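Local coordinates for protein alpha-1,2-mannosidase (Bacteroides thetaiotaomicron, PDB 2WW2) that hydrolyses alpha-mannosides with inversion of configuration, as a calcium-dependent member of glycoside hydrolase family 92, at residues A581-Y592 and E626-W634; F331-P340 and N383-A391. All blocks are in the same frame, centred on the assembly; numbering follows the deposited sequence. Where two conformers were deposited one is given.

Contact 1. Residues A581-Y592 and E626-W634; sequences AHGNQPVQHAIY and EDNGQTSAW. With NA (sodium ion), chain F.
Gln630 meets the backbone of Gly583 with its amide nitrogen, NE2 donating to Gly583 O over 2.9 Å from above the carbonyl plane. From the opposite face of that plane Gln588 NE2 gives Gly583 O a second hydrogen bond of 3.2 Å, so two glutamines grip one buried carbonyl oxygen. Gln630 NE2 also donates to Glu626 O, and Gln630 OE1 takes the N-H of Asn628; with both ends of the amide engaged, its rotation is fixed. Gly583 is the third residue of a type II beta turn from Ala581 to Asn584, where the positive phi favours glycine, and a CB would run into Glu626 O.

His582, with CG anti to its backbone N (chi1 -176°), turns its edge to the six-membered ring of Trp634 in a T-shaped stack, planes at 73°. Both imidazole nitrogens are satisfied elsewhere, ND1 by the hydroxyl of Tyr580 and NE2 by that of Tyr615. The indole polar edge is used too: Trp634 NE1 reaches Gln588 O at 2.8 Å in a bent bond (136°). Water 1 joins the backbones, donating to His582 O and accepting from Glu626 N.

Asp627 organises its own turn. OD1 accepts from Gly629 N, forming an Asx turn, while Thr631 OG1 donates to OD2 at 2.5 Å. Its main-chain O binds a sodium ion at 2.3 Å, alongside carbonyls of Ser19, Tyr622 and Gly624.

Both segments belong to the catalytic domain. Residues 581-592 lie in the loop between helices 565-577 and 600-613, and residues 626-634 lead into helix 632-640. Helix 600-613 packs against the aromatic pair through Val610 on His582 and Leu607 on Trp634, while helix 281-294 meets Ser632 and Ala633.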
# COMPACT_ATOMS: atom_id res chain seq x y z
N ALA A 581 1.59 12.07 7.19
CA ALA A 581 1.70 12.88 5.99
C ALA A 581 2.37 14.20 6.33
O ALA A 581 1.72 15.24 6.38
CB ALA A 581 0.33 13.11 5.36
N HIS A 582 3.67 14.16 6.57
CA HIS A 582 4.38 15.38 6.97
C HIS A 582 4.17 16.48 5.92
O HIS A 582 4.42 16.29 4.74
CB HIS A 582 5.87 15.12 7.19
CG HIS A 582 6.60 16.32 7.69
ND1 HIS A 582 6.33 16.90 8.91
CD2 HIS A 582 7.58 17.08 7.13
CE1 HIS A 582 7.12 17.95 9.09
NE2 HIS A 582 7.89 18.08 8.02
N GLY A 583 3.68 17.62 6.36
CA GLY A 583 3.38 18.71 5.45
C GLY A 583 1.88 18.90 5.29
O GLY A 583 1.43 20.00 4.97
N ASN A 584 1.12 17.83 5.48
CA ASN A 584 -0.32 17.95 5.36
C ASN A 584 -0.83 18.89 6.45
O ASN A 584 -0.59 18.69 7.64
CB ASN A 584 -1.00 16.58 5.39
CG ASN A 584 -2.48 16.64 5.00
OD1 ASN A 584 -2.90 16.12 3.95
ND2 ASN A 584 -3.28 17.25 5.86
N GLN A 585 -1.50 19.95 6.02
CA GLN A 585 -1.77 21.10 6.89
C GLN A 585 -2.43 20.77 8.24
O GLN A 585 -1.91 21.18 9.29
CB GLN A 585 -2.55 22.19 6.12
CG GLN A 585 -1.69 23.01 5.13
CD GLN A 585 -1.36 22.26 3.83
OE1 GLN A 585 -1.83 21.15 3.59
NE2 GLN A 585 -0.57 22.88 2.98
N PRO A 586 -3.57 20.06 8.24
CA PRO A 586 -4.22 19.81 9.51
C PRO A 586 -3.43 18.94 10.49
O PRO A 586 -3.84 18.83 11.64
CB PRO A 586 -5.53 19.12 9.11
CG PRO A 586 -5.24 18.53 7.75
CD PRO A 586 -4.37 19.56 7.10
N VAL A 587 -2.34 18.30 10.06
CA VAL A 587 -1.51 17.56 11.02
C VAL A 587 -0.11 18.16 11.21
O VAL A 587 0.72 17.54 11.87
CB VAL A 587 -1.40 16.04 10.71
CG1 VAL A 587 -2.75 15.37 10.90
CG2 VAL A 587 -0.85 15.81 9.32
N GLN A 588 0.16 19.35 10.67
CA GLN A 588 1.48 19.98 10.87
C GLN A 588 1.84 20.13 12.37
O GLN A 588 3.00 20.03 12.75
CB GLN A 588 1.54 21.36 10.20
CG GLN A 588 1.71 21.28 8.68
CD GLN A 588 1.64 22.65 8.00
OE1 GLN A 588 1.61 23.70 8.67
NE2 GLN A 588 1.65 22.65 6.67
N HIS A 589 0.84 20.38 13.20
CA HIS A 589 1.05 20.58 14.64
C HIS A 589 1.04 19.27 15.43
O HIS A 589 1.36 19.26 16.61
CB HIS A 589 -0.08 21.45 15.19
CG HIS A 589 -1.39 20.73 15.27
ND1 HIS A 589 -2.12 20.40 14.15
CD2 HIS A 589 -2.08 20.24 16.33
CE1 HIS A 589 -3.21 19.74 14.51
NE2 HIS A 589 -3.21 19.63 15.83
N ALA A 590 0.69 18.16 14.78
CA ALA A 590 0.29 16.97 15.55
C ALA A 590 1.41 16.35 16.40
O ALA A 590 1.16 15.84 17.49
CB ALA A 590 -0.36 15.92 14.64
N ILE A 591 2.64 16.39 15.91
CA ILE A 591 3.74 15.84 16.71
C ILE A 591 3.86 16.52 18.07
O ILE A 591 4.31 15.89 19.04
CB ILE A 591 5.10 15.94 15.98
CG1 ILE A 591 5.16 14.87 14.91
CG2 ILE A 591 6.23 15.67 16.97
CD1 ILE A 591 6.51 14.82 14.16
N TYR A 592 3.41 17.77 18.17
CA TYR A 592 3.53 18.51 19.42
C TYR A 592 2.41 18.18 20.40
O TYR A 592 2.44 18.64 21.54
CB TYR A 592 3.56 20.03 19.18
CG TYR A 592 4.87 20.50 18.58
CD1 TYR A 592 5.95 20.83 19.40
CD2 TYR A 592 5.04 20.58 17.20
CE1 TYR A 592 7.17 21.24 18.88
CE2 TYR A 592 6.27 20.98 16.65
CZ TYR A 592 7.32 21.30 17.50
OH TYR A 592 8.53 21.72 16.98
N GLU A 626 4.26 14.64 0.86
CA GLU A 626 3.23 15.64 1.03
C GLU A 626 3.80 17.01 1.32
O GLU A 626 3.06 17.95 1.58
CB GLU A 626 2.39 15.27 2.22
CG GLU A 626 1.02 15.69 2.12
CD GLU A 626 0.18 14.53 1.77
OE1 GLU A 626 0.68 13.69 1.00
OE2 GLU A 626 -0.96 14.46 2.29
N ASP A 627 5.12 17.12 1.31
CA ASP A 627 5.76 18.39 1.64
C ASP A 627 6.28 19.04 0.38
O ASP A 627 7.22 18.54 -0.26
CB ASP A 627 6.91 18.17 2.63
CG ASP A 627 7.46 19.48 3.18
OD1 ASP A 627 7.08 20.58 2.70
OD2 ASP A 627 8.30 19.41 4.11
N ASN A 628 5.63 20.13 0.00
CA ASN A 628 5.99 20.85 -1.20
C ASN A 628 6.63 22.20 -0.87
O ASN A 628 6.54 23.15 -1.65
CB ASN A 628 4.75 21.03 -2.07
CG ASN A 628 4.12 19.69 -2.41
OD1 ASN A 628 2.97 19.38 -2.01
ND2 ASN A 628 4.89 18.85 -3.09
N GLY A 629 7.29 22.27 0.28
CA GLY A 629 7.99 23.49 0.67
C GLY A 629 7.27 24.25 1.77
O GLY A 629 7.87 25.11 2.42
N GLN A 630 6.00 23.91 2.01
CA GLN A 630 5.16 24.65 2.96
C GLN A 630 5.59 24.50 4.42
O GLN A 630 5.13 25.23 5.28
CB GLN A 630 3.66 24.33 2.80
CG GLN A 630 3.19 22.96 3.28
CD GLN A 630 3.35 21.86 2.23
OE1 GLN A 630 4.04 22.05 1.22
NE2 GLN A 630 2.71 20.71 2.47
N THR A 631 6.50 23.57 4.69
CA THR A 631 6.96 23.35 6.04
C THR A 631 8.22 24.18 6.38
O THR A 631 8.85 23.93 7.38
CB THR A 631 7.26 21.87 6.30
OG1 THR A 631 8.40 21.49 5.52
CG2 THR A 631 6.04 21.00 5.93
N SER A 632 8.58 25.16 5.55
CA SER A 632 9.78 25.97 5.83
C SER A 632 9.78 26.60 7.25
O SER A 632 10.74 26.45 7.99
CB SER A 632 9.98 27.05 4.75
OG SER A 632 8.96 28.05 4.82
N ALA A 633 8.69 27.24 7.64
CA ALA A 633 8.62 27.86 8.97
C ALA A 633 8.50 26.80 10.07
O ALA A 633 9.00 26.98 11.20
CB ALA A 633 7.42 28.82 9.03
N TRP A 634 7.84 25.69 9.73
CA TRP A 634 7.74 24.56 10.64
C TRP A 634 9.15 24.09 11.00
O TRP A 634 9.48 23.82 12.16
CB TRP A 634 6.94 23.43 9.98
CG TRP A 634 6.68 22.25 10.87
CD1 TRP A 634 5.54 21.99 11.58
CD2 TRP A 634 7.58 21.17 11.16
NE1 TRP A 634 5.67 20.82 12.28
CE2 TRP A 634 6.91 20.29 12.04
CE3 TRP A 634 8.88 20.84 10.74
CZ2 TRP A 634 7.50 19.12 12.52
CZ3 TRP A 634 9.46 19.69 11.23
CH2 TRP A 634 8.77 18.83 12.10
NA NA F . 8.23 16.66 -1.23
O HOH W 1 4.93 14.01 3.47
O HOH W 2 6.08 16.38 -2.50
O HOH W 3 9.26 14.60 -1.93

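Contact 2. Residues F331-P340 and N383-A391; sequences FWDTFRAVHP and NSVSLLVDA
A single methyl, Leu387 CD2, lies over the faces of two rings, those of Phe331 and His339, joining helix 383-393 to helices 331-334 and 338-345 in the (alpha/alpha)6-barrel catalytic domain. Both contacts are CH-pi: CD2 stands 3.5 Å from the His339 ring centroid, almost on the ring normal, and 3.7 Å from that of Phe331, offset toward the rim. Histidine suits this site because it offers Leu387 a flat face while NE2 bonds to Asn329. The other methyl, Leu387 CD1, rests on Phe335 CB at 3.6 Å.

Phe335 holds CG between its backbone N and carbonyl carbon (chi1 88°), a rotation that slots the ring between two partners. The amide of Asn383 is stacked over one face, planes 21° apart, though modelled too close for its detail to be trusted, and Arg336 folds over the other, its NE donating to Trp332 O and its NH2 paired with Glu450. With an alanine here a gap would probably open between the Asn383 and Arg336 side chains, and the guanidinium would lose the face it rests on.

Ser386 OG, also bonded to Tyr453 OH, joins the segments through water 4, which lies 2.9 Å from OG and donates to Phe335 O.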
# COMPACT_ATOMS: atom_id res chain seq x y z
N PHE A 331 -3.36 32.58 3.38
CA PHE A 331 -3.36 32.53 4.83
C PHE A 331 -3.68 31.13 5.35
O PHE A 331 -3.24 30.78 6.43
CB PHE A 331 -4.34 33.54 5.41
CG PHE A 331 -3.97 34.98 5.16
CD1 PHE A 331 -2.64 35.36 4.95
CD2 PHE A 331 -4.95 35.97 5.18
CE1 PHE A 331 -2.31 36.69 4.73
CE2 PHE A 331 -4.62 37.34 4.97
CZ PHE A 331 -3.31 37.68 4.75
N TRP A 332 -4.46 30.35 4.59
CA TRP A 332 -4.79 28.98 4.98
C TRP A 332 -3.51 28.21 5.26
O TRP A 332 -3.44 27.35 6.14
CB TRP A 332 -5.59 28.27 3.88
CG TRP A 332 -5.93 26.86 4.24
CD1 TRP A 332 -6.87 26.44 5.15
CD2 TRP A 332 -5.30 25.68 3.74
NE1 TRP A 332 -6.89 25.06 5.22
CE2 TRP A 332 -5.93 24.57 4.37
CE3 TRP A 332 -4.27 25.44 2.82
CZ2 TRP A 332 -5.56 23.24 4.10
CZ3 TRP A 332 -3.89 24.13 2.56
CH2 TRP A 332 -4.54 23.04 3.19
N ASP A 333 -2.47 28.54 4.52
CA ASP A 333 -1.15 27.93 4.75
C ASP A 333 -0.34 28.71 5.77
O ASP A 333 0.23 28.13 6.72
CB ASP A 333 -0.34 27.88 3.45
CG ASP A 333 -0.59 26.61 2.66
OD1 ASP A 333 -0.54 25.50 3.23
OD2 ASP A 333 -0.80 26.73 1.45
N THR A 334 -0.24 30.01 5.56
CA THR A 334 0.77 30.80 6.28
C THR A 334 0.39 31.24 7.71
O THR A 334 1.24 31.70 8.44
CB THR A 334 1.20 32.03 5.45
OG1 THR A 334 0.07 32.89 5.24
CG2 THR A 334 1.79 31.58 4.09
N PHE A 335 -0.87 31.08 8.13
CA PHE A 335 -1.22 31.44 9.51
C PHE A 335 -0.57 30.51 10.53
O PHE A 335 -0.38 30.87 11.68
CB PHE A 335 -2.75 31.44 9.73
CG PHE A 335 -3.32 30.09 10.14
CD1 PHE A 335 -3.26 29.66 11.46
CD2 PHE A 335 -3.96 29.27 9.21
CE1 PHE A 335 -3.81 28.42 11.85
CE2 PHE A 335 -4.53 28.04 9.60
CZ PHE A 335 -4.43 27.61 10.91
N ARG A 336 -0.26 29.29 10.09
CA ARG A 336 0.15 28.22 11.01
C ARG A 336 1.52 28.47 11.64
O ARG A 336 1.70 28.23 12.85
CB ARG A 336 0.11 26.83 10.30
CG ARG A 336 -1.31 26.46 9.79
CD ARG A 336 -1.38 25.32 8.77
NE ARG A 336 -2.64 25.40 8.00
CZ ARG A 336 -3.80 24.86 8.38
NH1 ARG A 336 -3.87 24.17 9.51
NH2 ARG A 336 -4.89 25.00 7.63
N ALA A 337 2.49 28.93 10.86
CA ALA A 337 3.83 29.11 11.40
C ALA A 337 4.59 30.30 10.81
O ALA A 337 5.43 30.90 11.47
CB ALA A 337 4.66 27.81 11.20
N VAL A 338 4.32 30.62 9.54
CA VAL A 338 5.04 31.71 8.87
C VAL A 338 4.75 33.06 9.55
O VAL A 338 5.65 33.79 9.97
CB VAL A 338 4.70 31.77 7.34
CG1 VAL A 338 5.19 33.08 6.73
CG2 VAL A 338 5.32 30.56 6.58
N HIS A 339 3.48 33.42 9.67
CA HIS A 339 3.17 34.69 10.33
C HIS A 339 3.52 34.69 11.81
O HIS A 339 4.01 35.69 12.32
CB HIS A 339 1.74 35.14 10.04
CG HIS A 339 1.59 35.64 8.64
ND1 HIS A 339 1.98 36.91 8.27
CD2 HIS A 339 1.22 35.00 7.50
CE1 HIS A 339 1.79 37.06 6.96
NE2 HIS A 339 1.33 35.92 6.48
N PRO A 340 3.30 33.55 12.51
CA PRO A 340 3.79 33.53 13.89
C PRO A 340 5.29 33.75 13.99
O PRO A 340 5.75 34.41 14.93
CB PRO A 340 3.42 32.13 14.37
CG PRO A 340 2.07 31.86 13.61
CD PRO A 340 2.34 32.47 12.23
N ASN A 383 -8.67 32.34 8.01
CA ASN A 383 -7.44 32.50 8.75
C ASN A 383 -6.83 33.91 8.70
O ASN A 383 -5.88 34.20 9.44
CB ASN A 383 -6.46 31.40 8.37
CG ASN A 383 -7.02 30.03 8.68
OD1 ASN A 383 -7.22 29.19 7.77
ND2 ASN A 383 -7.33 29.80 9.94
N SER A 384 -7.40 34.78 7.88
CA SER A 384 -7.13 36.20 8.00
C SER A 384 -7.29 36.62 9.48
O SER A 384 -6.53 37.45 10.02
CB SER A 384 -8.11 37.01 7.15
OG SER A 384 -9.45 36.65 7.46
N VAL A 385 -8.31 36.07 10.12
CA VAL A 385 -8.60 36.40 11.51
C VAL A 385 -7.44 35.98 12.42
O VAL A 385 -7.04 36.70 13.34
CB VAL A 385 -9.90 35.69 11.95
CG1 VAL A 385 -10.12 35.87 13.43
CG2 VAL A 385 -11.09 36.25 11.12
N SER A 386 -6.88 34.83 12.13
CA SER A 386 -5.77 34.33 12.94
C SER A 386 -4.57 35.28 12.91
O SER A 386 -3.97 35.57 13.94
CB SER A 386 -5.35 32.93 12.46
OG SER A 386 -4.17 32.52 13.15
N LEU A 387 -4.21 35.78 11.73
CA LEU A 387 -3.09 36.72 11.64
C LEU A 387 -3.32 37.95 12.50
O LEU A 387 -2.44 38.42 13.21
CB LEU A 387 -2.89 37.20 10.20
CG LEU A 387 -1.92 36.36 9.35
CD1 LEU A 387 -2.48 34.94 9.14
CD2 LEU A 387 -1.71 37.08 8.00
N LEU A 388 -4.53 38.49 12.43
CA LEU A 388 -4.85 39.66 13.24
C LEU A 388 -4.81 39.35 14.74
O LEU A 388 -4.25 40.10 15.54
CB LEU A 388 -6.23 40.23 12.86
CG LEU A 388 -6.41 40.79 11.44
CD1 LEU A 388 -7.86 41.30 11.24
CD2 LEU A 388 -5.44 41.94 11.22
N VAL A 389 -5.44 38.25 15.14
CA VAL A 389 -5.58 37.97 16.58
C VAL A 389 -4.27 37.46 17.20
O VAL A 389 -3.89 37.85 18.32
CB VAL A 389 -6.72 36.97 16.83
CG1 VAL A 389 -6.74 36.56 18.31
CG2 VAL A 389 -8.06 37.61 16.39
N ASP A 390 -3.57 36.60 16.47
CA ASP A 390 -2.28 36.12 16.97
C ASP A 390 -1.37 37.32 17.25
O ASP A 390 -0.71 37.40 18.31
CB ASP A 390 -1.62 35.14 15.99
CG ASP A 390 -0.34 34.54 16.55
OD1 ASP A 390 -0.41 33.87 17.61
OD2 ASP A 390 0.75 34.76 15.95
N ALA A 391 -1.33 38.27 16.30
CA ALA A 391 -0.49 39.47 16.47
C ALA A 391 -0.97 40.28 17.65
O ALA A 391 -0.18 40.69 18.50
CB ALA A 391 -0.50 40.31 15.20
O HOH W 4 -1.44 33.30 12.54

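Along the chain the two contacts come in series, neither nested nor crossed. Contact 2 closes first: from the end of strand 326-330 the chain turns through 331-340, runs along helix 347-364 and returns as helix 383-393. Nearly two hundred residues later contact 1 closes a shorter loop, 581-592 to 626-634, around helix 600-613. Their centres are about 15 Å apart, yet they touch: Gln585 NE2 lies 2.6 Å from Asp333 OD1, a probable hydrogen bond, Gln585 OE1 packs on Trp332, and Gln588 OE1 packs on Arg336. Residues 581-592 thus bear on residues 331-340, linking the loop before helix 600-613 to helix 331-334 and the turn that follows it.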